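Local atomic coordinates of regulatory protein YycH-like domain-containing protein (Eubacterium rectale, PDB entry 5COZ), a protein that is of unknown function but is probably a membrane-attached extracytoplasmic lipoprotein with a YycH-like regulatory domain. Residues A[221-226]-A[301-306]; A[271-276]-A[319-324]; A[186-191]-A[215-220]; A[26-31]-A[55-60]. One frame throughout, in Å; residues are numbered along the deposited sequence.

Contact 1 (A[221-226]-A[301-306]); sequences YGIPYS and ISLEYM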
loop_
_atom_site.group_PDB
_atom_site.type_symbol
_atom_site.label_atom_id
_atom_site.label_comp_id
_atom_site.label_asym_id
_atom_site.label_seq_id
_atom_site.Cartn_x
_atom_site.Cartn_y
_atom_site.Cartn_z
ATOM N N TYR A 221 11.922 11.462 0.696
ATOM C CA TYR A 221 13.107 11.276 -0.168
ATOM C C TYR A 221 12.778 10.358 -1.355
ATOM O O TYR A 221 13.636 9.605 -1.841
ATOM C CB TYR A 221 14.329 10.791 0.627
ATOM C CG TYR A 221 14.727 11.823 1.656
ATOM C CD1 TYR A 221 15.236 13.059 1.269
ATOM C CD2 TYR A 221 14.542 11.585 3.015
ATOM C CE1 TYR A 221 15.520 14.052 2.208
ATOM C CE2 TYR A 221 14.854 12.552 3.966
ATOM C CZ TYR A 221 15.340 13.782 3.558
ATOM O OH TYR A 221 15.617 14.739 4.489
ATOM N N GLY A 222 11.532 10.451 -1.824
ATOM C CA GLY A 222 11.084 9.691 -2.988
ATOM C C GLY A 222 10.806 8.218 -2.773
ATOM O O GLY A 222 10.463 7.537 -3.733
ATOM N N ILE A 223 10.923 7.739 -1.531
ATOM C CA ILE A 223 10.791 6.320 -1.209
ATOM C C ILE A 223 9.576 6.151 -0.312
ATOM O O ILE A 223 9.461 6.850 0.709
ATOM C CB ILE A 223 12.105 5.816 -0.560
ATOM C CG1 ILE A 223 13.250 5.940 -1.579
ATOM C CG2 ILE A 223 11.925 4.361 -0.076
ATOM C CD1 ILE A 223 14.653 5.686 -0.973
ATOM N N PRO A 224 8.666 5.235 -0.673
ATOM C CA PRO A 224 7.454 5.080 0.134
ATOM C C PRO A 224 7.699 4.357 1.444
ATOM O O PRO A 224 8.540 3.441 1.503
ATOM C CB PRO A 224 6.526 4.251 -0.768
ATOM C CG PRO A 224 7.471 3.371 -1.555
ATOM C CD PRO A 224 8.688 4.301 -1.817
ATOM N N TYR A 225 6.908 4.696 2.467
ATOM C CA TYR A 225 6.931 3.862 3.661
ATOM C C TYR A 225 6.440 2.471 3.274
ATOM O O TYR A 225 5.680 2.292 2.301
ATOM C CB TYR A 225 6.062 4.428 4.808
ATOM C CG TYR A 225 6.241 5.892 5.041
ATOM C CD1 TYR A 225 7.441 6.400 5.518
ATOM C CD2 TYR A 225 5.182 6.777 4.844
ATOM C CE1 TYR A 225 7.621 7.781 5.706
ATOM C CE2 TYR A 225 5.343 8.141 5.032
ATOM C CZ TYR A 225 6.578 8.636 5.426
ATOM O OH TYR A 225 6.692 9.974 5.661
ATOM N N SER A 226 6.879 1.497 4.034
ATOM C CA SER A 226 6.677 0.092 3.754
ATOM C C SER A 226 5.227 -0.293 3.431
ATOM O O SER A 226 4.285 0.103 4.146
ATOM C CB SER A 226 7.179 -0.709 4.949
ATOM O OG SER A 226 6.795 -2.069 4.878
ATOM N N ILE A 301 9.719 -6.486 -6.798
ATOM C CA ILE A 301 10.889 -6.143 -6.004
ATOM C C ILE A 301 10.777 -4.636 -5.799
ATOM O O ILE A 301 10.665 -3.893 -6.785
ATOM C CB ILE A 301 12.216 -6.560 -6.651
ATOM C CG1 ILE A 301 12.231 -8.061 -6.935
ATOM C CG2 ILE A 301 13.415 -6.115 -5.760
ATOM C CD1 ILE A 301 13.475 -8.474 -7.853
ATOM N N SER A 302 10.802 -4.181 -4.549
ATOM C CA SER A 302 10.487 -2.794 -4.237
ATOM C C SER A 302 11.404 -2.222 -3.187
ATOM O O SER A 302 11.637 -2.855 -2.159
ATOM C CB SER A 302 9.037 -2.744 -3.727
ATOM O OG SER A 302 8.625 -1.436 -3.351
ATOM N N LEU A 303 11.884 -0.992 -3.413
ATOM C CA LEU A 303 12.689 -0.233 -2.459
ATOM C C LEU A 303 11.729 0.552 -1.579
ATOM O O LEU A 303 10.939 1.343 -2.109
ATOM C CB LEU A 303 13.662 0.706 -3.199
ATOM C CG LEU A 303 14.424 1.688 -2.336
ATOM C CD1 LEU A 303 15.330 0.936 -1.315
ATOM C CD2 LEU A 303 15.265 2.621 -3.254
ATOM N N GLU A 304 11.774 0.317 -0.268
ATOM C CA GLU A 304 10.819 0.960 0.628
ATOM C C GLU A 304 11.504 1.423 1.888
ATOM O O GLU A 304 12.611 0.996 2.190
ATOM C CB GLU A 304 9.659 -0.004 0.987
ATOM C CG GLU A 304 9.009 -0.583 -0.268
ATOM C CD GLU A 304 7.822 -1.496 -0.054
ATOM O OE1 GLU A 304 7.500 -1.783 1.121
ATOM O OE2 GLU A 304 7.278 -2.015 -1.060
ATOM N N TYR A 305 10.824 2.288 2.656
ATOM C CA TYR A 305 11.323 2.706 3.955
ATOM C C TYR A 305 10.544 1.983 5.034
ATOM O O TYR A 305 9.332 2.196 5.186
ATOM C CB TYR A 305 11.137 4.225 4.134
ATOM C CG TYR A 305 12.334 5.078 3.785
ATOM C CD1 TYR A 305 13.594 4.799 4.311
ATOM C CD2 TYR A 305 12.194 6.223 3.013
ATOM C CE1 TYR A 305 14.685 5.645 4.080
ATOM C CE2 TYR A 305 13.274 7.084 2.782
ATOM C CZ TYR A 305 14.514 6.794 3.325
ATOM O OH TYR A 305 15.566 7.657 3.113
HETATM N N MSE A 306 11.243 1.164 5.816
HETATM C CA MSE A 306 10.587 0.454 6.909
HETATM C C MSE A 306 10.757 1.250 8.196
HETATM O O MSE A 306 11.817 1.839 8.431
HETATM C CB MSE A 306 11.159 -0.953 7.072
HETATM C CG MSE A 306 10.430 -1.735 8.154
HETATM SE SE MSE A 306 10.780 -3.631 8.033
HETATM C CE MSE A 306 9.550 -4.046 6.634
#
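Ile-223 packs against Tyr-305 and Leu-303 along the length of its side chain. CB lies 3.6 Å from Tyr-305 CD2, set obliquely to the ring. CG2, anti to the backbone N, turns to the opposing strand, where it meets Glu-304 C at 3.6 Å and also touches Tyr-305 CD2. CG1, beside the backbone N (chi1 -63°), leads on to the tip, where CD1 reaches Leu-303 CD2 at 3.9 Å. Pro-224 CD rests on the Leu-303 carbonyl oxygen. Just after the short strand 223-224, which is itself paired with strand 211-220 of the antiparallel sheet, Tyr-225 makes a single beta bridge with Tyr-305 on strand 295-311 of the mixed sheet. A nearly straight bond runs from Tyr-305 N to Pro-224 O, 2.8 Å long. The bond from Ser-226 N to Tyr-305 O is more bent, 132° at the hydrogen, and its donor stands above the carbonyl plane; Tyr-225 CA adds a CA-H...O contact to the same oxygen. Ser-226 also lies by the Glu-304 carboxylate, with CA 3.3 Å from Glu-304 OE1, while its OG bonds to Cys-228 N. Glu-304 OE2 accepts from Ser-302 OG on its anti lone pair and has a salt bridge to Arg-227. Beyond Ile-223, the Tyr-305 ring receives Tyr-221 CB at its edge, and Tyr-305 OH is hydrogen-bonded to Lys-60 O.

Contact 2 (A[271-276]-A[319-324]); sequences GEILHP and PVWVVY
Trp-321 NE1 donates to Leu-274 O at 2.9 Å, a bent bond with 134° at the hydrogen and the oxygen tilted somewhat out of the indole plane. The contact joins the end of strand 262-272, as it runs through a loop into helix 276-288, to strand 314-330 of the mixed sheet, which is thus bound here through an indole and not through backbone pairing. Pro-276 lies over one face of the indole: its CB makes a CH-pi contact with the six-membered ring, 4.0 Å from the centroid, offset toward the rim. Pro-276 CD sits 3.8 Å from Trp-321 CZ2. Ile-273 approaches the same ring system at about a right angle; its CG1 takes the crowded position between backbone N and carbonyl carbon (chi1 68°) and carries CD1 to 3.8 Å from Trp-321 CZ2. An alanine in place of Trp-321 would probably leave Leu-274 O without this donor and open a gap between Pro-276 and Ile-273. Leu-303 and Ile-279 also pack on the indole, tying it to strand 295-311 and to the helix. The other branch of Ile-273, CG2, touches Pro-319 CG at 4.0 Å.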
loop_
_atom_site.group_PDB
_atom_site.type_symbol
_atom_site.label_atom_id
_atom_site.label_comp_id
_atom_site.label_asym_id
_atom_site.label_seq_id
_atom_site.Cartn_x
_atom_site.Cartn_y
_atom_site.Cartn_z
ATOM N N GLY A 271 24.080 5.886 3.430
ATOM C CA GLY A 271 24.949 4.911 2.806
ATOM C C GLY A 271 24.395 4.498 1.479
ATOM O O GLY A 271 23.240 4.789 1.145
ATOM N N GLU A 272 25.200 3.747 0.748
ATOM C CA GLU A 272 24.808 3.214 -0.535
ATOM C C GLU A 272 24.085 1.908 -0.322
ATOM O O GLU A 272 24.550 1.055 0.439
ATOM C CB GLU A 272 26.081 2.976 -1.362
ATOM C CG GLU A 272 25.823 2.697 -2.821
ATOM C CD GLU A 272 27.058 2.836 -3.694
ATOM O OE1 GLU A 272 28.078 3.388 -3.221
ATOM O OE2 GLU A 272 27.002 2.385 -4.859
ATOM N N ILE A 273 22.941 1.752 -0.976
ATOM C CA ILE A 273 22.210 0.494 -0.907
ATOM C C ILE A 273 22.697 -0.449 -1.988
ATOM O O ILE A 273 23.344 -0.030 -2.949
ATOM C CB ILE A 273 20.677 0.701 -0.995
ATOM C CG1 ILE A 273 20.243 1.213 -2.406
ATOM C CG2 ILE A 273 20.199 1.612 0.157
ATOM C CD1 ILE A 273 18.750 1.194 -2.613
ATOM N N LEU A 274 22.374 -1.718 -1.831
ATOM C CA LEU A 274 22.677 -2.734 -2.820
ATOM C C LEU A 274 21.833 -2.555 -4.053
ATOM O O LEU A 274 20.666 -2.154 -3.958
ATOM C CB LEU A 274 22.356 -4.115 -2.217
ATOM C CG LEU A 274 23.316 -4.615 -1.143
ATOM C CD1 LEU A 274 22.760 -5.858 -0.470
ATOM C CD2 LEU A 274 24.709 -4.895 -1.745
ATOM N N HIS A 275 22.373 -2.945 -5.211
ATOM C CA HIS A 275 21.570 -3.011 -6.426
ATOM C C HIS A 275 20.591 -4.161 -6.253
ATOM O O HIS A 275 20.899 -5.138 -5.556
ATOM C CB HIS A 275 22.450 -3.257 -7.659
ATOM C CG HIS A 275 23.416 -2.150 -7.964
ATOM N ND1 HIS A 275 24.345 -2.288 -8.978
ATOM C CD2 HIS A 275 23.562 -0.927 -7.403
ATOM C CE1 HIS A 275 25.052 -1.165 -8.989
ATOM N NE2 HIS A 275 24.602 -0.296 -8.093
ATOM N N PRO A 276 19.445 -4.129 -6.934
ATOM C CA PRO A 276 18.462 -5.205 -6.711
ATOM C C PRO A 276 18.911 -6.550 -7.287
ATOM O O PRO A 276 18.357 -7.587 -6.898
ATOM C CB PRO A 276 17.176 -4.673 -7.353
ATOM C CG PRO A 276 17.648 -3.627 -8.374
ATOM C CD PRO A 276 18.892 -3.021 -7.754
ATOM N N PRO A 319 16.031 2.024 4.876
ATOM C CA PRO A 319 15.599 1.442 3.601
ATOM C C PRO A 319 15.702 -0.069 3.607
ATOM O O PRO A 319 16.653 -0.656 4.170
ATOM C CB PRO A 319 16.590 2.035 2.585
ATOM C CG PRO A 319 17.868 2.248 3.399
ATOM C CD PRO A 319 17.349 2.693 4.754
ATOM N N VAL A 320 14.740 -0.683 2.935
ATOM C CA VAL A 320 14.686 -2.126 2.755
ATOM C C VAL A 320 14.371 -2.431 1.298
ATOM O O VAL A 320 13.714 -1.636 0.610
ATOM C CB VAL A 320 13.625 -2.810 3.695
ATOM C CG1 VAL A 320 14.036 -2.669 5.153
ATOM C CG2 VAL A 320 12.198 -2.282 3.472
ATOM N N TRP A 321 14.809 -3.610 0.840
ATOM C CA TRP A 321 14.342 -4.200 -0.406
ATOM C C TRP A 321 13.322 -5.268 -0.049
ATOM O O TRP A 321 13.640 -6.160 0.752
ATOM C CB TRP A 321 15.498 -4.824 -1.192
ATOM C CG TRP A 321 16.370 -3.849 -1.912
ATOM C CD1 TRP A 321 17.667 -3.542 -1.622
ATOM C CD2 TRP A 321 16.051 -3.154 -3.125
ATOM N NE1 TRP A 321 18.173 -2.667 -2.566
ATOM C CE2 TRP A 321 17.209 -2.436 -3.514
ATOM C CE3 TRP A 321 14.894 -3.060 -3.918
ATOM C CZ2 TRP A 321 17.252 -1.642 -4.669
ATOM C CZ3 TRP A 321 14.938 -2.282 -5.078
ATOM C CH2 TRP A 321 16.102 -1.578 -5.436
ATOM N N VAL A 322 12.095 -5.144 -0.575
ATOM C CA VAL A 322 11.032 -6.107 -0.305
ATOM C C VAL A 322 10.827 -6.929 -1.555
ATOM O O VAL A 322 10.729 -6.363 -2.649
ATOM C CB VAL A 322 9.704 -5.422 0.113
ATOM C CG1 VAL A 322 8.697 -6.490 0.552
ATOM C CG2 VAL A 322 9.946 -4.430 1.255
ATOM N N VAL A 323 10.743 -8.258 -1.412
ATOM C CA VAL A 323 10.410 -9.144 -2.516
ATOM C C VAL A 323 9.053 -9.749 -2.217
ATOM O O VAL A 323 8.881 -10.449 -1.229
ATOM C CB VAL A 323 11.470 -10.253 -2.755
ATOM C CG1 VAL A 323 11.072 -11.150 -3.939
ATOM C CG2 VAL A 323 12.839 -9.629 -2.998
ATOM N N TYR A 324 8.082 -9.475 -3.100
ATOM C CA TYR A 324 6.739 -10.022 -2.979
ATOM C C TYR A 324 6.653 -11.190 -3.925
ATOM O O TYR A 324 7.104 -11.075 -5.081
ATOM C CB TYR A 324 5.687 -8.957 -3.345
ATOM C CG TYR A 324 5.760 -7.721 -2.473
ATOM C CD1 TYR A 324 6.531 -6.621 -2.854
ATOM C CD2 TYR A 324 4.965 -7.598 -1.335
ATOM C CE1 TYR A 324 6.543 -5.444 -2.097
ATOM C CE2 TYR A 324 4.979 -6.431 -0.567
ATOM C CZ TYR A 324 5.737 -5.347 -0.974
ATOM O OH TYR A 324 5.774 -4.204 -0.211
#

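Contact 3 (A[186-191]-A[215-220]); sequences KNELYV and FMFPDV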
loop_
_atom_site.group_PDB
_atom_site.type_symbol
_atom_site.label_atom_id
_atom_site.label_comp_id
_atom_site.label_asym_id
_atom_site.label_seq_id
_atom_site.Cartn_x
_atom_site.Cartn_y
_atom_site.Cartn_z
ATOM N N LYS A 186 4.279 7.284 -8.887
ATOM C CA LYS A 186 3.573 6.079 -9.286
ATOM C C LYS A 186 2.473 5.736 -8.280
ATOM O O LYS A 186 2.700 5.669 -7.073
ATOM C CB LYS A 186 4.533 4.887 -9.435
ATOM C CG LYS A 186 3.805 3.574 -9.778
ATOM C CD LYS A 186 4.750 2.418 -9.968
ATOM C CE LYS A 186 3.968 1.136 -10.203
ATOM N NZ LYS A 186 4.887 0.041 -10.701
ATOM N N ASN A 187 1.272 5.523 -8.804
ATOM C CA ASN A 187 0.160 5.028 -8.011
ATOM C C ASN A 187 -0.360 3.768 -8.716
ATOM O O ASN A 187 0.080 3.436 -9.834
ATOM C CB ASN A 187 -0.922 6.099 -7.815
ATOM C CG ASN A 187 -1.304 6.785 -9.070
ATOM O OD1 ASN A 187 -1.869 6.164 -9.957
ATOM N ND2 ASN A 187 -0.932 8.065 -9.200
ATOM N N GLU A 188 -1.192 3.020 -8.027
ATOM C CA GLU A 188 -1.812 1.820 -8.566
ATOM C C GLU A 188 -3.297 2.090 -8.710
ATOM O O GLU A 188 -3.905 2.693 -7.826
ATOM C CB GLU A 188 -1.585 0.611 -7.641
ATOM C CG GLU A 188 -0.121 0.206 -7.574
ATOM C CD GLU A 188 0.183 -0.834 -6.517
ATOM O OE1 GLU A 188 -0.702 -1.145 -5.682
ATOM O OE2 GLU A 188 1.342 -1.315 -6.506
ATOM N N LEU A 189 -3.872 1.638 -9.806
ATOM C CA LEU A 189 -5.281 1.847 -10.065
ATOM C C LEU A 189 -6.021 0.512 -10.143
ATOM O O LEU A 189 -5.674 -0.360 -10.953
ATOM C CB LEU A 189 -5.438 2.646 -11.371
ATOM C CG LEU A 189 -6.899 2.854 -11.843
ATOM C CD1 LEU A 189 -7.759 3.540 -10.773
ATOM C CD2 LEU A 189 -6.948 3.681 -13.106
ATOM N N TYR A 190 -7.128 0.424 -9.388
ATOM C CA TYR A 190 -8.005 -0.744 -9.360
ATOM C C TYR A 190 -9.359 -0.338 -9.893
ATOM O O TYR A 190 -9.875 0.736 -9.557
ATOM C CB TYR A 190 -8.085 -1.285 -7.907
ATOM C CG TYR A 190 -6.704 -1.661 -7.403
ATOM C CD1 TYR A 190 -6.135 -2.884 -7.736
ATOM C CD2 TYR A 190 -5.918 -0.741 -6.717
ATOM C CE1 TYR A 190 -4.819 -3.189 -7.399
ATOM C CE2 TYR A 190 -4.607 -1.047 -6.339
ATOM C CZ TYR A 190 -4.059 -2.265 -6.709
ATOM O OH TYR A 190 -2.779 -2.609 -6.372
ATOM N N VAL A 191 -9.909 -1.144 -10.801
ATOM C CA VAL A 191 -11.193 -0.866 -11.448
ATOM C C VAL A 191 -12.274 -1.737 -10.827
ATOM O O VAL A 191 -12.303 -2.968 -11.022
ATOM C CB VAL A 191 -11.097 -1.070 -12.974
ATOM C CG1 VAL A 191 -12.448 -0.747 -13.632
ATOM C CG2 VAL A 191 -9.985 -0.193 -13.588
ATOM N N PHE A 215 -4.420 3.590 -5.169
ATOM C CA PHE A 215 -3.500 3.473 -4.057
ATOM C C PHE A 215 -2.372 4.409 -4.336
ATOM O O PHE A 215 -1.688 4.256 -5.335
ATOM C CB PHE A 215 -2.920 2.051 -3.844
ATOM C CG PHE A 215 -3.779 1.001 -3.200
ATOM C CD1 PHE A 215 -5.156 1.185 -3.048
ATOM C CD2 PHE A 215 -3.214 -0.177 -2.732
ATOM C CE1 PHE A 215 -5.958 0.163 -2.493
ATOM C CE2 PHE A 215 -4.006 -1.171 -2.139
ATOM C CZ PHE A 215 -5.363 -0.993 -2.020
HETATM N N MSE A 216 -2.197 5.384 -3.448
HETATM C CA MSE A 216 -1.044 6.285 -3.508
HETATM C C MSE A 216 -0.167 5.972 -2.329
HETATM O O MSE A 216 -0.626 5.406 -1.343
HETATM C CB MSE A 216 -1.462 7.738 -3.528
HETATM C CG MSE A 216 -2.581 7.934 -4.516
HETATM SE SE MSE A 216 -3.216 9.711 -4.526
HETATM C CE MSE A 216 -2.197 10.236 -5.727
ATOM N N PHE A 217 1.132 6.274 -2.452
ATOM C CA PHE A 217 2.065 5.842 -1.445
ATOM C C PHE A 217 2.820 6.988 -0.789
ATOM O O PHE A 217 3.763 7.520 -1.356
ATOM C CB PHE A 217 3.046 4.837 -2.093
ATOM C CG PHE A 217 2.318 3.706 -2.788
ATOM C CD1 PHE A 217 1.638 2.740 -2.052
ATOM C CD2 PHE A 217 2.203 3.681 -4.177
ATOM C CE1 PHE A 217 0.896 1.745 -2.691
ATOM C CE2 PHE A 217 1.466 2.678 -4.823
ATOM C CZ PHE A 217 0.834 1.700 -4.077
ATOM N N PRO A 218 2.396 7.370 0.429
ATOM C CA PRO A 218 3.105 8.431 1.184
ATOM C C PRO A 218 4.596 8.121 1.243
ATOM O O PRO A 218 4.994 6.971 1.494
ATOM C CB PRO A 218 2.466 8.358 2.565
ATOM C CG PRO A 218 1.028 7.945 2.238
ATOM C CD PRO A 218 1.213 6.878 1.175
ATOM N N ASP A 219 5.427 9.143 0.970
ATOM C CA ASP A 219 6.842 8.887 0.888
ATOM C C ASP A 219 7.676 9.994 1.504
ATOM O O ASP A 219 7.155 11.027 1.933
ATOM C CB ASP A 219 7.219 8.721 -0.609
ATOM C CG ASP A 219 7.156 9.936 -1.519
ATOM O OD1 ASP A 219 6.423 10.903 -1.192
ATOM O OD2 ASP A 219 7.803 9.900 -2.593
ATOM N N VAL A 220 8.994 9.761 1.544
ATOM C CA VAL A 220 9.965 10.749 2.005
ATOM C C VAL A 220 11.238 10.433 1.211
ATOM O O VAL A 220 11.519 9.255 0.959
ATOM C CB VAL A 220 10.113 10.764 3.555
ATOM C CG1 VAL A 220 10.702 9.469 4.102
ATOM C CG2 VAL A 220 10.919 11.977 4.024
HETATM O O HOH W 1 1.776 7.193 -5.029
#
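The ring of Phe-215 takes the edge of Tyr-190 on one face: Tyr-190 CE2 stands over the ring centre, 3.8 Å from Phe-215 CG. It is an edge-to-face pair, with centroids 4.9 Å apart and planes at 55°. In its own plane, the Tyr-190 ring has Glu-188 OE1 at the edge, and Tyr-190 OH donates to that oxygen in a short 2.6 Å bond that arrives from above the carboxylate plane. The ring of Phe-217 is met in plane at its edge by Lys-186 O and Glu-188 CG, while Phe-215 C lies over one of its faces, toward the rim. Glu-188, extended beyond CG, crosses this ring at about a right angle, with CD 3.6 Å from Phe-217 CZ and the carboxylate turned 79° from the ring plane. The carboxylate thus lies against the edge of Phe-217, with OE1 also near Phe-215 CD2; OE1 is gripped by the tyrosine and OE2 is in a salt bridge with Arg-227, which also makes a cation-pi contact with Phe-217. This pairing would be expected to favour the charged form of Glu-188. In the backbone, Glu-188 and Phe-215 form an antiparallel hydrogen-bonded pair: Glu-188 N to Phe-215 O is 3.0 Å and Phe-215 N to Glu-188 O 2.9 Å. A water bridges the two segments, donating to Lys-186 O and accepting from Phe-217 N. Strand 188-192 thereby lies beside strand 211-220, which also pairs with strands 244-249 and 223-224, while helix 165-178 meets Leu-189 through Ala-165 and Asn-187 ND2 through Glu-169.

Contact 4 (A[26-31]-A[55-60]); sequences EQIGKL and TSYYVK
The backbones of Ile-28 and Ser-56 come within 5.5 Å at CA without a hydrogen bond between the segments, the first forming a short 3-10 turn at 28-30 and the second leading into strand 58-66. The loop between helix 16-22 and strand 34-40 is in this way packed against the entry to strand 58-66 of the mixed sheet. An ST turn precedes that strand, Ser-56 OG accepting from Tyr-58 N at 3.0 Å. Ile-28 lies over one face of the Tyr-57 ring, with CB in a CH-pi contact 3.8 Å from the centroid and only 11° off the normal. CG1, anti to the backbone N (chi1 -161°), continues over the ring to 3.7 Å from Tyr-57 CE1, while CG2 turns to the backbone and meets Ser-56 N. At the ring edge, Glu-26 O lies 3.4 Å from Tyr-57 CE2. The hydroxyl of Tyr-57 bonds to Glu-25 O, and His-275 also meets the ring. An alanine at Tyr-57 would probably lose the ring face under Ile-28 and leave Glu-25 O without this hydroxyl. Leu-31 reaches Tyr-57 tip to tip, its CD1 and CD2 each 3.6 Å from Tyr-57 OH.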
loop_
_atom_site.group_PDB
_atom_site.type_symbol
_atom_site.label_atom_id
_atom_site.label_comp_id
_atom_site.label_asym_id
_atom_site.label_seq_id
_atom_site.Cartn_x
_atom_site.Cartn_y
_atom_site.Cartn_z
ATOM N N GLU A 26 24.333 0.806 -12.672
ATOM C CA GLU A 26 25.054 1.735 -11.793
ATOM C C GLU A 26 24.170 2.937 -11.424
ATOM O O GLU A 26 24.370 3.526 -10.369
ATOM C CB GLU A 26 26.396 2.196 -12.415
ATOM C CG GLU A 26 26.285 3.061 -13.657
ATOM C CD GLU A 26 27.596 3.603 -14.197
ATOM O OE1 GLU A 26 28.522 2.796 -14.444
ATOM O OE2 GLU A 26 27.682 4.835 -14.407
ATOM N N GLN A 27 23.180 3.284 -12.282
ATOM C CA GLN A 27 22.226 4.362 -12.030
ATOM C C GLN A 27 20.875 3.759 -11.757
ATOM O O GLN A 27 20.351 2.989 -12.575
ATOM C CB GLN A 27 22.155 5.345 -13.200
ATOM C CG GLN A 27 23.474 6.093 -13.379
ATOM C CD GLN A 27 23.421 7.095 -14.500
ATOM O OE1 GLN A 27 22.352 7.562 -14.905
ATOM N NE2 GLN A 27 24.582 7.475 -14.995
ATOM N N ILE A 28 20.310 4.091 -10.604
ATOM C CA ILE A 28 19.034 3.502 -10.178
ATOM C C ILE A 28 17.899 3.780 -11.194
ATOM O O ILE A 28 17.058 2.911 -11.432
ATOM C CB ILE A 28 18.675 3.966 -8.745
ATOM C CG1 ILE A 28 17.645 3.026 -8.115
ATOM C CG2 ILE A 28 18.200 5.436 -8.706
ATOM C CD1 ILE A 28 17.445 3.290 -6.615
ATOM N N GLY A 29 17.940 4.948 -11.813
ATOM C CA GLY A 29 16.950 5.360 -12.798
ATOM C C GLY A 29 17.011 4.574 -14.090
ATOM O O GLY A 29 16.065 4.634 -14.881
ATOM N N LYS A 30 18.077 3.772 -14.294
ATOM C CA LYS A 30 18.216 2.955 -15.507
ATOM C C LYS A 30 17.782 1.490 -15.316
ATOM O O LYS A 30 17.785 0.711 -16.275
ATOM C CB LYS A 30 19.647 3.030 -16.037
ATOM C CG LYS A 30 19.913 4.404 -16.672
ATOM C CD LYS A 30 21.339 4.582 -17.212
ATOM C CE LYS A 30 21.762 3.600 -18.288
ATOM N NZ LYS A 30 20.773 3.502 -19.400
ATOM N N LEU A 31 17.354 1.124 -14.093
ATOM C CA LEU A 31 16.846 -0.230 -13.863
ATOM C C LEU A 31 15.593 -0.410 -14.669
ATOM O O LEU A 31 14.852 0.557 -14.880
ATOM C CB LEU A 31 16.516 -0.432 -12.364
ATOM C CG LEU A 31 17.698 -0.447 -11.406
ATOM C CD1 LEU A 31 17.196 -0.288 -9.970
ATOM C CD2 LEU A 31 18.518 -1.755 -11.531
ATOM N N THR A 55 16.409 9.030 -6.231
ATOM C CA THR A 55 17.261 9.686 -7.219
ATOM C C THR A 55 18.628 9.034 -7.336
ATOM O O THR A 55 19.376 9.349 -8.265
ATOM C CB THR A 55 17.430 11.174 -6.900
ATOM O OG1 THR A 55 17.998 11.303 -5.603
ATOM C CG2 THR A 55 16.117 11.950 -6.972
ATOM N N SER A 56 18.961 8.122 -6.411
ATOM C CA SER A 56 20.236 7.431 -6.450
ATOM C C SER A 56 20.208 6.281 -5.484
ATOM O O SER A 56 19.214 6.083 -4.777
ATOM C CB SER A 56 21.391 8.377 -6.119
ATOM O OG SER A 56 21.481 8.581 -4.725
ATOM N N TYR A 57 21.320 5.536 -5.430
ATOM C CA TYR A 57 21.443 4.438 -4.471
ATOM C C TYR A 57 21.928 4.930 -3.099
ATOM O O TYR A 57 22.050 4.121 -2.175
ATOM C CB TYR A 57 22.393 3.368 -4.999
ATOM C CG TYR A 57 21.881 2.580 -6.185
ATOM C CD1 TYR A 57 20.862 1.642 -6.040
ATOM C CD2 TYR A 57 22.460 2.723 -7.441
ATOM C CE1 TYR A 57 20.453 0.839 -7.113
ATOM C CE2 TYR A 57 22.061 1.938 -8.519
ATOM C CZ TYR A 57 21.058 0.991 -8.351
ATOM O OH TYR A 57 20.700 0.167 -9.397
ATOM N N TYR A 58 22.228 6.237 -2.944
ATOM C CA TYR A 58 22.647 6.756 -1.643
ATOM C C TYR A 58 21.410 7.185 -0.889
ATOM O O TYR A 58 20.700 8.112 -1.329
ATOM C CB TYR A 58 23.599 7.934 -1.830
ATOM C CG TYR A 58 24.987 7.458 -2.172
ATOM C CD1 TYR A 58 25.324 7.109 -3.477
ATOM C CD2 TYR A 58 25.952 7.302 -1.183
ATOM C CE1 TYR A 58 26.607 6.662 -3.797
ATOM C CE2 TYR A 58 27.237 6.852 -1.491
ATOM C CZ TYR A 58 27.556 6.531 -2.797
ATOM O OH TYR A 58 28.811 6.051 -3.085
ATOM N N VAL A 59 21.096 6.465 0.195
ATOM C CA VAL A 59 19.829 6.635 0.906
ATOM C C VAL A 59 20.068 6.902 2.365
ATOM O O VAL A 59 20.912 6.244 3.009
ATOM C CB VAL A 59 18.953 5.361 0.722
ATOM C CG1 VAL A 59 17.624 5.449 1.478
ATOM C CG2 VAL A 59 18.689 5.095 -0.754
ATOM N N LYS A 60 19.329 7.874 2.896
ATOM C CA LYS A 60 19.377 8.223 4.302
ATOM C C LYS A 60 18.576 7.273 5.161
ATOM O O LYS A 60 17.528 6.798 4.746
ATOM C CB LYS A 60 18.720 9.602 4.539
ATOM C CG LYS A 60 19.429 10.755 3.874
ATOM C CD LYS A 60 18.503 11.987 4.011
ATOM C CE LYS A 60 19.164 13.260 3.576
ATOM N NZ LYS A 60 20.178 13.698 4.587
#

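In the fold
Contacts 1, 2 and 3 are buried, whereas contact 4 is partly exposed and lies farthest from the centre of the chain, its own centre about 22 Å away. Contacts 1, 2 and 4 all reach the mixed sheet; contact 3 belongs to the antiparallel one, and contact 1 joins the two sheets, since 221-226 touches 215-220 and 301-306 lies beside 319-324. Chemistry follows place: a two-bond strand pair in contact 3 and a single bridge in contact 1, each beside a buried carboxylate, a loop-to-strand indole bond with CH-pi packing in contact 2, and loop-to-loop packing with no hydrogen bond between the segments in contact 4. Ile-273 N to Tyr-57 O links contacts 2 and 4, while Arg-227 joins the carboxylates of contacts 1 and 3.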